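Local coordinates for protein HAD superfamily hydrolase (Brucella suis biovar 1, PDB 6NQ4) that belongs to the haloacid dehalogenase superfamily and probably hydrolyses phosphate esters at a metal-dependent site, although its physiological substrate is not established, at residues 38-43 against 226-231; 72-77 against 222-227; 82-87 against 99-104; 216-221 against 256-261. All coordinates share one frame; numbering follows the deposited sequence. Where two conformers were deposited one is given.

Interaction 1 (38-43 against 226-231); sequences AIFCDV and RAVESI. With NA (sodium ion), chain H.
V228 on helix 218-232 faces A38 and F40 of the core strand 38-41, and the contact between the two segments is purely apolar. One methyl of V228, CG1, lies 3.8 Å from A38 CB. The other, CG2, points at the rim of the F40 ring, in the ring plane and 3.4 Å from CE1. The first torsion of F40 (chi1 -67°) sets CG anti to the carbonyl carbon and swings the ring toward the helix. V228 was deposited in two conformers, so the closeness of its CG2 to F40 CE1 holds for one of them and says little about strain.

The polar chemistry begins where the strand gives way to the loop. D42 OD2 binds the sodium ion at 2.4 Å, and two waters, W44 O, D246 OD1 and a phosphate oxygen also ligate the metal. The other carboxylate oxygen, OD1, forms a salt bridge with K215 and takes a weak bond from V43 N. D42 probably corresponds to the aspartate of the first HAD motif, which is the nucleophile in relatives.

Helix and strand are thus held by apolar contacts at one end of the segment, leaving directed polar bonding to the metal-binding end.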
loop_
_atom_site.group_PDB
_atom_site.type_symbol
_atom_site.label_atom_id
_atom_site.label_comp_id
_atom_site.label_asym_id
_atom_site.label_seq_id
_atom_site.Cartn_x
_atom_site.Cartn_y
_atom_site.Cartn_z
ATOM N N ALA A 38 -3.265 -4.347 18.843
ATOM C CA ALA A 38 -2.599 -3.635 17.770
ATOM C C ALA A 38 -3.568 -3.422 16.624
ATOM O O ALA A 38 -4.570 -4.134 16.488
ATOM C CB ALA A 38 -1.384 -4.396 17.258
ATOM N N ILE A 39 -3.235 -2.437 15.792
ATOM C CA ILE A 39 -4.006 -2.090 14.611
ATOM C C ILE A 39 -3.043 -1.987 13.441
ATOM O O ILE A 39 -1.954 -1.418 13.581
ATOM C CB ILE A 39 -4.714 -0.737 14.836
ATOM C CG1 ILE A 39 -5.913 -0.915 15.765
ATOM C CG2 ILE A 39 -5.119 -0.095 13.502
ATOM C CD1 ILE A 39 -6.527 0.408 16.216
ATOM N N PHE A 40 -3.430 -2.556 12.293
ATOM C CA PHE A 40 -2.765 -2.308 11.011
ATOM C C PHE A 40 -3.706 -1.395 10.230
ATOM O O PHE A 40 -4.771 -1.839 9.785
ATOM C CB PHE A 40 -2.549 -3.605 10.218
ATOM C CG PHE A 40 -1.556 -4.592 10.821
ATOM C CD1 PHE A 40 -0.804 -4.301 11.951
ATOM C CD2 PHE A 40 -1.400 -5.839 10.224
ATOM C CE1 PHE A 40 0.095 -5.251 12.476
ATOM C CE2 PHE A 40 -0.514 -6.779 10.729
ATOM C CZ PHE A 40 0.236 -6.487 11.857
ATOM N N CYS A 41 -3.336 -0.124 10.073
ATOM C CA CYS A 41 -4.240 0.873 9.504
ATOM C C CYS A 41 -3.741 1.373 8.154
ATOM O O CYS A 41 -2.595 1.803 8.030
ATOM C CB CYS A 41 -4.438 2.045 10.473
ATOM S SG CYS A 41 -5.742 3.212 9.962
ATOM N N ASP A 42 -4.643 1.385 7.178
ATOM C CA ASP A 42 -4.423 1.965 5.860
ATOM C C ASP A 42 -4.119 3.464 5.969
ATOM O O ASP A 42 -4.523 4.135 6.923
ATOM C CB ASP A 42 -5.764 1.776 5.138
ATOM C CG ASP A 42 -5.706 2.008 3.678
ATOM O OD1 ASP A 42 -4.602 1.963 3.113
ATOM O OD2 ASP A 42 -6.802 2.211 3.101
ATOM N N VAL A 43 -3.411 3.998 4.970
ATOM C CA VAL A 43 -3.055 5.421 4.951
ATOM C C VAL A 43 -3.897 6.223 3.945
ATOM O O VAL A 43 -4.765 7.015 4.343
ATOM C CB VAL A 43 -1.536 5.633 4.752
ATOM C CG1 VAL A 43 -1.205 7.134 4.652
ATOM C CG2 VAL A 43 -0.732 4.984 5.917
ATOM N N ARG A 226 6.122 -8.303 12.373
ATOM C CA ARG A 226 7.430 -8.191 13.017
ATOM C C ARG A 226 7.566 -6.858 13.739
ATOM O O ARG A 226 8.149 -6.789 14.828
ATOM C CB ARG A 226 8.562 -8.359 12.008
ATOM C CG ARG A 226 8.777 -9.780 11.536
ATOM C CD ARG A 226 10.049 -9.884 10.721
ATOM N NE ARG A 226 10.012 -9.122 9.477
ATOM C CZ ARG A 226 9.488 -9.576 8.340
ATOM N NH1 ARG A 226 8.936 -10.781 8.293
ATOM N NH2 ARG A 226 9.528 -8.834 7.249
ATOM N N ALA A 227 7.010 -5.795 13.160
ATOM C CA ALA A 227 7.087 -4.479 13.784
ATOM C C ALA A 227 6.330 -4.445 15.109
ATOM O O ALA A 227 6.860 -3.955 16.112
ATOM C CB ALA A 227 6.596 -3.403 12.809
ATOM N N VAL A 228 5.093 -4.968 15.142
ATOM C CA VAL A 228 4.316 -5.002 16.384
ATOM C C VAL A 228 5.024 -5.840 17.439
ATOM O O VAL A 228 5.061 -5.487 18.622
ATOM C CB VAL A 228 2.907 -5.563 16.131
ATOM C CG1 VAL A 228 2.158 -5.687 17.462
ATOM C CG2 VAL A 228 2.145 -4.716 15.182
ATOM N N GLU A 229 5.538 -7.006 17.028
ATOM C CA GLU A 229 6.124 -7.910 18.009
ATOM C C GLU A 229 7.382 -7.310 18.605
ATOM O O GLU A 229 7.649 -7.468 19.809
ATOM C CB GLU A 229 6.364 -9.284 17.384
ATOM C CG GLU A 229 5.040 -9.976 17.078
ATOM C CD GLU A 229 5.178 -11.397 16.607
ATOM O OE1 GLU A 229 6.202 -11.721 15.957
ATOM O OE2 GLU A 229 4.242 -12.185 16.881
ATOM N N SER A 230 8.138 -6.573 17.802
ATOM C CA SER A 230 9.300 -5.892 18.352
ATOM C C SER A 230 8.883 -4.771 19.297
ATOM O O SER A 230 9.460 -4.627 20.378
ATOM C CB SER A 230 10.194 -5.365 17.232
ATOM O OG SER A 230 11.355 -4.774 17.788
ATOM N N ILE A 231 7.873 -3.981 18.911
ATOM C CA ILE A 231 7.405 -2.877 19.748
ATOM C C ILE A 231 6.841 -3.393 21.066
ATOM O O ILE A 231 7.130 -2.846 22.135
ATOM C CB ILE A 231 6.376 -2.021 18.983
ATOM C CG1 ILE A 231 7.071 -1.239 17.871
ATOM C CG2 ILE A 231 5.630 -1.072 19.933
ATOM C CD1 ILE A 231 6.140 -0.791 16.803
HETATM NA NA NA H . -6.832 3.181 0.865
HETATM O O HOH W 1 -6.720 0.811 0.102
HETATM O O HOH W 2 -6.525 4.231 -1.356
#

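Interaction 2 (72-77 against 222-227); sequences ILVTNS and EAALRA. With PO4 (phosphate ion), chain G.
A224 CB rests against two side chains of strand 70-75: V74 CG2 at 3.8 Å and I72 CG2 at 4.1 Å. One helical turn on, A227 CB meets the tip of the isoleucine, with I72 CD1 4.1 Å away. Both torsions of I72 are near -60° (chi1 -47°, chi2 -63°), which folds CD1 across toward the second alanine while CG2 remains for the first. The alanines are short enough to let the helix lie 9.5 Å from the strand axis and run nearly antiparallel to it, at 167°. F40 of the neighbouring strand packs on A224, I72 and V74 and also belongs to this layer.

Beyond V74 the strand ends at a bound phosphate, probably from the crystallisation liquor. T75 OG1 donates to phosphate O2 at 2.7 Å, and N76 N reaches O4 in a nearly straight bond of 2.8 Å. The threonine hydroxyl also accepts from S77 N at 3.2 Å, closing an ST turn that fixes its orientation. K215 NZ and W44 N bind the same phosphate, with K215 NZ also bonded to V74 O; the N76 amide is held by K215 N and D183. A hydroxyl residue at the end of the second core strand, grasping a phosphate, is the motif II feature of the Rossmann-like HAD core.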
loop_
_atom_site.group_PDB
_atom_site.type_symbol
_atom_site.label_atom_id
_atom_site.label_comp_id
_atom_site.label_asym_id
_atom_site.label_seq_id
_atom_site.Cartn_x
_atom_site.Cartn_y
_atom_site.Cartn_z
ATOM N N ILE A 72 0.347 0.345 13.629
ATOM C CA ILE A 72 1.210 0.254 12.461
ATOM C C ILE A 72 0.411 0.790 11.289
ATOM O O ILE A 72 -0.637 0.231 10.954
ATOM C CB ILE A 72 1.648 -1.192 12.169
ATOM C CG1 ILE A 72 2.126 -1.911 13.435
ATOM C CG2 ILE A 72 2.706 -1.210 11.047
ATOM C CD1 ILE A 72 3.357 -1.334 14.115
ATOM N N LEU A 73 0.912 1.834 10.636
ATOM C CA LEU A 73 0.293 2.265 9.390
ATOM C C LEU A 73 0.863 1.399 8.272
ATOM O O LEU A 73 2.086 1.288 8.133
ATOM C CB LEU A 73 0.566 3.742 9.135
ATOM C CG LEU A 73 0.044 4.679 10.229
ATOM C CD1 LEU A 73 0.322 6.130 9.847
ATOM C CD2 LEU A 73 -1.439 4.447 10.452
ATOM N N VAL A 74 -0.005 0.731 7.521
ATOM C CA VAL A 74 0.403 -0.232 6.507
ATOM C C VAL A 74 -0.163 0.269 5.184
ATOM O O VAL A 74 -1.390 0.326 5.009
ATOM C CB VAL A 74 -0.111 -1.643 6.837
ATOM C CG1 VAL A 74 0.333 -2.649 5.772
ATOM C CG2 VAL A 74 0.363 -2.086 8.244
ATOM N N THR A 75 0.714 0.656 4.265
ATOM C CA THR A 75 0.307 1.344 3.052
ATOM C C THR A 75 0.974 0.729 1.836
ATOM O O THR A 75 2.118 0.282 1.896
ATOM C CB THR A 75 0.681 2.853 3.133
ATOM O OG1 THR A 75 0.418 3.492 1.879
ATOM C CG2 THR A 75 2.151 3.059 3.474
ATOM N N ASN A 76 0.257 0.719 0.724
ATOM C CA ASN A 76 0.830 0.249 -0.538
ATOM C C ASN A 76 1.729 1.273 -1.247
ATOM O O ASN A 76 2.162 1.014 -2.376
ATOM C CB ASN A 76 -0.261 -0.273 -1.480
ATOM C CG ASN A 76 -0.552 -1.745 -1.244
ATOM O OD1 ASN A 76 0.185 -2.416 -0.505
ATOM N ND2 ASN A 76 -1.585 -2.272 -1.881
ATOM N N SER A 77 2.037 2.409 -0.629
ATOM C CA SER A 77 2.990 3.330 -1.229
ATOM C C SER A 77 4.247 2.581 -1.665
ATOM O O SER A 77 4.773 1.763 -0.891
ATOM C CB SER A 77 3.396 4.397 -0.220
ATOM O OG SER A 77 4.397 5.226 -0.788
ATOM N N GLU A 222 3.523 -9.751 7.177
ATOM C CA GLU A 222 4.565 -10.307 8.033
ATOM C C GLU A 222 5.499 -9.214 8.534
ATOM O O GLU A 222 5.955 -9.252 9.684
ATOM C CB GLU A 222 5.318 -11.411 7.287
ATOM C CG GLU A 222 4.495 -12.692 7.142
ATOM C CD GLU A 222 5.153 -13.740 6.267
ATOM O OE1 GLU A 222 6.022 -13.382 5.445
ATOM O OE2 GLU A 222 4.793 -14.932 6.403
ATOM N N ALA A 223 5.779 -8.214 7.689
ATOM C CA ALA A 223 6.619 -7.104 8.125
ATOM C C ALA A 223 5.915 -6.266 9.185
ATOM O O ALA A 223 6.532 -5.856 10.178
ATOM C CB ALA A 223 7.018 -6.249 6.928
ATOM N N ALA A 224 4.611 -6.025 9.011
ATOM C CA ALA A 224 3.849 -5.320 10.037
ATOM C C ALA A 224 3.799 -6.120 11.340
ATOM O O ALA A 224 3.891 -5.545 12.432
ATOM C CB ALA A 224 2.433 -5.016 9.529
ATOM N N LEU A 225 3.654 -7.450 11.246
ATOM C CA LEU A 225 3.661 -8.281 12.445
ATOM C C LEU A 225 5.021 -8.243 13.136
ATOM O O LEU A 225 5.085 -8.140 14.365
ATOM C CB LEU A 225 3.245 -9.712 12.100
ATOM C CG LEU A 225 3.134 -10.715 13.253
ATOM C CD1 LEU A 225 2.154 -10.190 14.284
ATOM C CD2 LEU A 225 2.708 -12.086 12.731
ATOM N N ARG A 226 6.122 -8.303 12.373
ATOM C CA ARG A 226 7.430 -8.191 13.017
ATOM C C ARG A 226 7.566 -6.858 13.739
ATOM O O ARG A 226 8.149 -6.789 14.828
ATOM C CB ARG A 226 8.562 -8.359 12.008
ATOM C CG ARG A 226 8.777 -9.780 11.536
ATOM C CD ARG A 226 10.049 -9.884 10.721
ATOM N NE ARG A 226 10.012 -9.122 9.477
ATOM C CZ ARG A 226 9.488 -9.576 8.340
ATOM N NH1 ARG A 226 8.936 -10.781 8.293
ATOM N NH2 ARG A 226 9.528 -8.834 7.249
ATOM N N ALA A 227 7.010 -5.795 13.160
ATOM C CA ALA A 227 7.087 -4.479 13.784
ATOM C C ALA A 227 6.330 -4.445 15.109
ATOM O O ALA A 227 6.860 -3.955 16.112
ATOM C CB ALA A 227 6.596 -3.403 12.809
HETATM P P PO4 G . -2.886 2.728 0.701
HETATM O O1 PO4 G . -4.407 2.856 0.778
HETATM O O2 PO4 G . -2.222 3.689 1.670
HETATM O O3 PO4 G . -2.662 3.212 -0.745
HETATM O O4 PO4 G . -2.459 1.286 0.827
#

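Interaction 3 (82-87 against 99-104); sequences PGVVAQ and DRVVTS
V84 presents its two methyls to two different residues of strand 100-103. Its CG1 approaches V101 CG1 at 3.9 Å, the two side chains crossing obliquely, while its CG2 lies beside T103 CG2 at 3.8 Å, where the side chains run past one another in opposite directions. V85, a residue further along the helix, adds the third contact: its CG2 meets V101 CG2 at 3.7 Å, so that V101 divides its branches between the two helix valines. The first torsion of V101 (chi1 177°) places CG1 anti to the backbone N and CG2 anti to the carbonyl carbon, which spreads the methyls toward V84 and V85 respectively.

These segments belong to the beta-alpha-beta unit formed by strand 70-75, helix 81-90 and strand 100-103, in which the helix covers the edge strand of the parallel sheet. The segment axes come within 8.6 Å of each other, with their N-to-C directions 124° apart. V101 is further covered by H81 and M88 from the same helix. The opposite face of the strand, with R100 and V102, packs against helix 218-232.

T103 separates its two branches by chemistry. With chi1 at 76°, OG1 stands between the backbone N and the carbonyl carbon, leaving CG2 to face V84. The hydroxyl is bonded to R79 O and accepts from D106 N, capping the N terminus of helix 104-114, which starts at S104.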
loop_
_atom_site.group_PDB
_atom_site.type_symbol
_atom_site.label_atom_id
_atom_site.label_comp_id
_atom_site.label_asym_id
_atom_site.label_seq_id
_atom_site.Cartn_x
_atom_site.Cartn_y
_atom_site.Cartn_z
ATOM N N PRO A 82 10.476 6.097 5.308
ATOM C CA PRO A 82 10.838 7.459 5.733
ATOM C C PRO A 82 10.228 8.534 4.857
ATOM O O PRO A 82 9.880 9.604 5.357
ATOM C CB PRO A 82 12.377 7.450 5.688
ATOM C CG PRO A 82 12.729 6.002 5.962
ATOM C CD PRO A 82 11.702 5.289 5.090
ATOM N N GLY A 83 10.019 8.259 3.568
ATOM C CA GLY A 83 9.373 9.244 2.707
ATOM C C GLY A 83 7.893 9.383 2.997
ATOM O O GLY A 83 7.350 10.492 2.945
ATOM N N VAL A 84 7.219 8.264 3.308
ATOM C CA VAL A 84 5.809 8.326 3.698
ATOM C C VAL A 84 5.652 9.083 5.012
ATOM O O VAL A 84 4.728 9.887 5.163
ATOM C CB VAL A 84 5.226 6.901 3.757
ATOM C CG1 VAL A 84 3.820 6.901 4.386
ATOM C CG2 VAL A 84 5.236 6.268 2.345
ATOM N N VAL A 85 6.551 8.849 5.972
ATOM C CA VAL A 85 6.516 9.600 7.228
ATOM C C VAL A 85 6.658 11.098 6.968
ATOM O O VAL A 85 5.903 11.914 7.513
ATOM C CB VAL A 85 7.602 9.092 8.201
ATOM C CG1 VAL A 85 7.819 10.080 9.350
ATOM C CG2 VAL A 85 7.216 7.734 8.785
ATOM N N ALA A 86 7.644 11.489 6.154
ATOM C CA ALA A 86 7.859 12.912 5.891
ATOM C C ALA A 86 6.641 13.537 5.224
ATOM O O ALA A 86 6.220 14.648 5.581
ATOM C CB ALA A 86 9.090 13.096 5.009
ATOM N N GLN A 87 6.053 12.831 4.259
ATOM C CA GLN A 87 4.869 13.359 3.597
ATOM C C GLN A 87 3.709 13.510 4.576
ATOM O O GLN A 87 3.005 14.533 4.557
ATOM C CB GLN A 87 4.488 12.474 2.425
ATOM C CG GLN A 87 3.199 12.909 1.789
ATOM C CD GLN A 87 2.847 12.005 0.650
ATOM O OE1 GLN A 87 3.091 10.796 0.720
ATOM N NE2 GLN A 87 2.256 12.568 -0.410
ATOM N N ASP A 99 2.806 4.268 15.724
ATOM C CA ASP A 99 4.081 3.758 16.208
ATOM C C ASP A 99 5.087 3.537 15.094
ATOM O O ASP A 99 6.266 3.869 15.263
ATOM C CB ASP A 99 3.863 2.447 16.968
ATOM C CG ASP A 99 3.147 2.663 18.282
ATOM O OD1 ASP A 99 3.849 2.875 19.295
ATOM O OD2 ASP A 99 1.892 2.660 18.292
ATOM N N ARG A 100 4.644 3.017 13.951
ATOM C CA ARG A 100 5.550 2.716 12.853
ATOM C C ARG A 100 4.760 2.699 11.556
ATOM O O ARG A 100 3.541 2.483 11.564
ATOM C CB ARG A 100 6.287 1.382 13.064
ATOM C CG ARG A 100 7.793 1.563 12.947
ATOM C CD ARG A 100 8.571 0.277 13.077
ATOM N NE ARG A 100 9.190 0.134 14.385
ATOM C CZ ARG A 100 9.866 -0.947 14.746
ATOM N NH1 ARG A 100 10.415 -1.030 15.951
ATOM N NH2 ARG A 100 9.982 -1.951 13.885
ATOM N N VAL A 101 5.472 2.955 10.449
ATOM C CA VAL A 101 4.929 2.850 9.095
ATOM C C VAL A 101 5.624 1.697 8.390
ATOM O O VAL A 101 6.859 1.584 8.451
ATOM C CB VAL A 101 5.142 4.159 8.313
ATOM C CG1 VAL A 101 4.639 4.015 6.874
ATOM C CG2 VAL A 101 4.414 5.314 8.999
ATOM N N VAL A 102 4.838 0.827 7.751
ATOM C CA VAL A 102 5.347 -0.239 6.895
ATOM C C VAL A 102 4.736 -0.058 5.519
ATOM O O VAL A 102 3.513 0.021 5.391
ATOM C CB VAL A 102 5.007 -1.627 7.468
ATOM C CG1 VAL A 102 5.380 -2.714 6.472
ATOM C CG2 VAL A 102 5.726 -1.844 8.807
ATOM N N THR A 103 5.574 0.012 4.495
ATOM C CA THR A 103 5.097 0.281 3.145
ATOM C C THR A 103 5.357 -0.901 2.223
ATOM O O THR A 103 6.245 -1.732 2.452
ATOM C CB THR A 103 5.726 1.541 2.532
ATOM O OG1 THR A 103 7.077 1.242 2.123
ATOM C CG2 THR A 103 5.724 2.705 3.495
ATOM N N SER A 104 4.601 -0.931 1.122
ATOM C CA SER A 104 4.888 -1.898 0.069
ATOM C C SER A 104 6.303 -1.708 -0.471
ATOM O O SER A 104 7.013 -2.686 -0.715
ATOM C CB SER A 104 3.828 -1.765 -1.037
ATOM O OG SER A 104 4.095 -2.652 -2.107
#

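Interaction 4 (216-221 against 256-261); sequences PHRPIY and ADFGLD
F258 and Y221, which bury the most surface here, meet where helix 248-258 closes in a Schellman motif. G259 leaves the helix with a positive phi, and its N bonds back to A256 O. F258, the residue before it, is set with CG anti to the backbone N (chi1 -163°), and its ring reaches the first turn of helix 218-232. There Y221 CB stands over the centre of one face of the F258 ring, 3.5 Å from the centroid and only 8° off its normal, a clear CH-pi contact. The two rings themselves form an oblique aromatic pair, their planes inclined at 34° and their centroids 5.6 Å apart, and the side chains pass in opposite directions.

R218 adds its aliphatic part: CG lies 4.0 Å from F258 CD1, in one of the two conformers deposited. K238 makes a cation-pi contact with the phenylalanine ring and also bonds F258 O. L260 and Y221 both pack on F40 of the central strand, tying this corner to the sheet.

At the solvent-facing side a water donates to both segments, 2.8 Å from P216 O and 2.6 Å from D257 OD2, the oxygen that also pairs with K253.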
loop_
_atom_site.group_PDB
_atom_site.type_symbol
_atom_site.label_atom_id
_atom_site.label_comp_id
_atom_site.label_asym_id
_atom_site.label_seq_id
_atom_site.Cartn_x
_atom_site.Cartn_y
_atom_site.Cartn_z
ATOM N N PRO A 216 -2.731 -7.208 -1.172
ATOM C CA PRO A 216 -3.136 -8.134 -0.103
ATOM C C PRO A 216 -2.148 -9.273 0.162
ATOM O O PRO A 216 -2.493 -10.214 0.889
ATOM C CB PRO A 216 -4.413 -8.749 -0.672
ATOM C CG PRO A 216 -4.106 -8.835 -2.168
ATOM C CD PRO A 216 -3.342 -7.556 -2.470
ATOM N N HIS A 217 -0.940 -9.191 -0.397
ATOM C CA HIS A 217 0.001 -10.300 -0.294
ATOM C C HIS A 217 0.636 -10.353 1.094
ATOM O O HIS A 217 0.752 -9.345 1.810
ATOM C CB HIS A 217 1.044 -10.202 -1.406
ATOM C CG HIS A 217 0.426 -10.052 -2.759
ATOM N ND1 HIS A 217 -0.043 -11.127 -3.481
ATOM C CD2 HIS A 217 0.156 -8.950 -3.498
ATOM C CE1 HIS A 217 -0.556 -10.696 -4.621
ATOM N NE2 HIS A 217 -0.459 -9.377 -4.651
ATOM N N ARG A 218 1.072 -11.559 1.462
ATOM C CA ARG A 218 1.519 -11.790 2.832
ATOM C C ARG A 218 2.756 -11.002 3.260
ATOM O O ARG A 218 2.824 -10.639 4.444
ATOM C CB ARG A 218 1.704 -13.291 3.079
ATOM C CG ARG A 218 1.913 -13.610 4.544
ATOM C CD ARG A 218 2.186 -15.071 4.747
ATOM N NE ARG A 218 1.051 -15.876 4.341
ATOM C CZ ARG A 218 1.143 -17.149 3.973
ATOM N NH1 ARG A 218 2.324 -17.754 3.955
ATOM N NH2 ARG A 218 0.060 -17.816 3.610
ATOM N N PRO A 219 3.762 -10.730 2.398
ATOM C CA PRO A 219 5.005 -10.138 2.940
ATOM C C PRO A 219 4.807 -8.848 3.711
ATOM O O PRO A 219 5.450 -8.649 4.751
ATOM C CB PRO A 219 5.884 -9.957 1.703
ATOM C CG PRO A 219 5.455 -11.080 0.807
ATOM C CD PRO A 219 3.948 -11.137 0.992
ATOM N N ILE A 220 3.922 -7.964 3.255
ATOM C CA ILE A 220 3.747 -6.714 3.986
ATOM C C ILE A 220 3.117 -6.961 5.353
ATOM O O ILE A 220 3.460 -6.276 6.333
ATOM C CB ILE A 220 2.962 -5.695 3.129
ATOM C CG1 ILE A 220 3.116 -4.279 3.708
ATOM C CG2 ILE A 220 1.486 -6.098 2.965
ATOM C CD1 ILE A 220 2.502 -3.200 2.825
ATOM N N TYR A 221 2.227 -7.960 5.458
ATOM C CA TYR A 221 1.614 -8.294 6.744
ATOM C C TYR A 221 2.630 -8.900 7.690
ATOM O O TYR A 221 2.616 -8.597 8.885
ATOM C CB TYR A 221 0.403 -9.220 6.549
ATOM C CG TYR A 221 -0.734 -8.460 5.925
ATOM C CD1 TYR A 221 -1.579 -7.674 6.707
ATOM C CD2 TYR A 221 -0.900 -8.429 4.546
ATOM C CE1 TYR A 221 -2.594 -6.919 6.132
ATOM C CE2 TYR A 221 -1.883 -7.668 3.971
ATOM C CZ TYR A 221 -2.732 -6.915 4.767
ATOM O OH TYR A 221 -3.727 -6.140 4.197
ATOM N N ALA A 256 -7.951 -10.451 5.885
ATOM C CA ALA A 256 -8.648 -11.731 5.981
ATOM C C ALA A 256 -7.716 -12.897 5.657
ATOM O O ALA A 256 -7.698 -13.903 6.377
ATOM C CB ALA A 256 -9.859 -11.723 5.050
ATOM N N ASP A 257 -6.930 -12.776 4.581
ATOM C CA ASP A 257 -6.026 -13.862 4.200
ATOM C C ASP A 257 -4.923 -14.077 5.235
ATOM O O ASP A 257 -4.412 -15.194 5.364
ATOM C CB ASP A 257 -5.401 -13.578 2.833
ATOM C CG ASP A 257 -6.385 -13.727 1.684
ATOM O OD1 ASP A 257 -7.505 -14.253 1.888
ATOM O OD2 ASP A 257 -6.018 -13.332 0.559
ATOM N N PHE A 258 -4.539 -13.033 5.969
ATOM C CA PHE A 258 -3.546 -13.161 7.031
ATOM C C PHE A 258 -4.165 -13.613 8.341
ATOM O O PHE A 258 -3.428 -13.890 9.292
ATOM C CB PHE A 258 -2.850 -11.806 7.226
ATOM C CG PHE A 258 -1.554 -11.872 7.996
ATOM C CD1 PHE A 258 -0.503 -12.667 7.563
ATOM C CD2 PHE A 258 -1.377 -11.099 9.131
ATOM C CE1 PHE A 258 0.691 -12.700 8.263
ATOM C CE2 PHE A 258 -0.179 -11.114 9.828
ATOM C CZ PHE A 258 0.854 -11.914 9.396
ATOM N N GLY A 259 -5.488 -13.704 8.413
ATOM C CA GLY A 259 -6.149 -14.156 9.619
ATOM C C GLY A 259 -6.534 -13.070 10.601
ATOM O O GLY A 259 -6.711 -13.372 11.786
ATOM N N LEU A 260 -6.684 -11.822 10.153
ATOM C CA LEU A 260 -7.036 -10.706 11.023
ATOM C C LEU A 260 -8.487 -10.291 10.827
ATOM O O LEU A 260 -9.014 -10.322 9.708
ATOM C CB LEU A 260 -6.177 -9.471 10.722
ATOM C CG LEU A 260 -4.670 -9.708 10.606
ATOM C CD1 LEU A 260 -3.970 -8.380 10.316
ATOM C CD2 LEU A 260 -4.091 -10.377 11.854
ATOM N N ASP A 261 -9.112 -9.869 11.926
ATOM C CA ASP A 261 -10.367 -9.132 11.850
ATOM C C ASP A 261 -10.146 -7.833 11.081
ATOM O O ASP A 261 -9.054 -7.251 11.097
ATOM C CB ASP A 261 -10.852 -8.777 13.256
ATOM C CG ASP A 261 -11.288 -9.996 14.076
ATOM O OD1 ASP A 261 -11.398 -11.131 13.539
ATOM O OD2 ASP A 261 -11.530 -9.807 15.288
HETATM O O HOH W 3 -3.562 -12.580 -0.059
#

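Overall arrangement
Interactions 1, 2 and 4 share helix 218-232, which packs on one face of the parallel sheet of the HAD core. Interactions 1 and 2, with centres about 6 Å apart, join at neighbouring strands, where C41 N bonds I72 O at 2.9 Å. F40 links interaction 1 to interaction 4, its CD2 lying 3.6 Å from L260 CD1. Interaction 3 adds the edge strand: L73 O and V102 N are 2.8 Å apart, and I220 of 216-221 packs against V102. D42 at the end of 38-43 and T75 and N76 at the end of 70-75 bring the sodium ion and phosphate together at one site, where phosphate O1 lies 2.4 Å from the sodium.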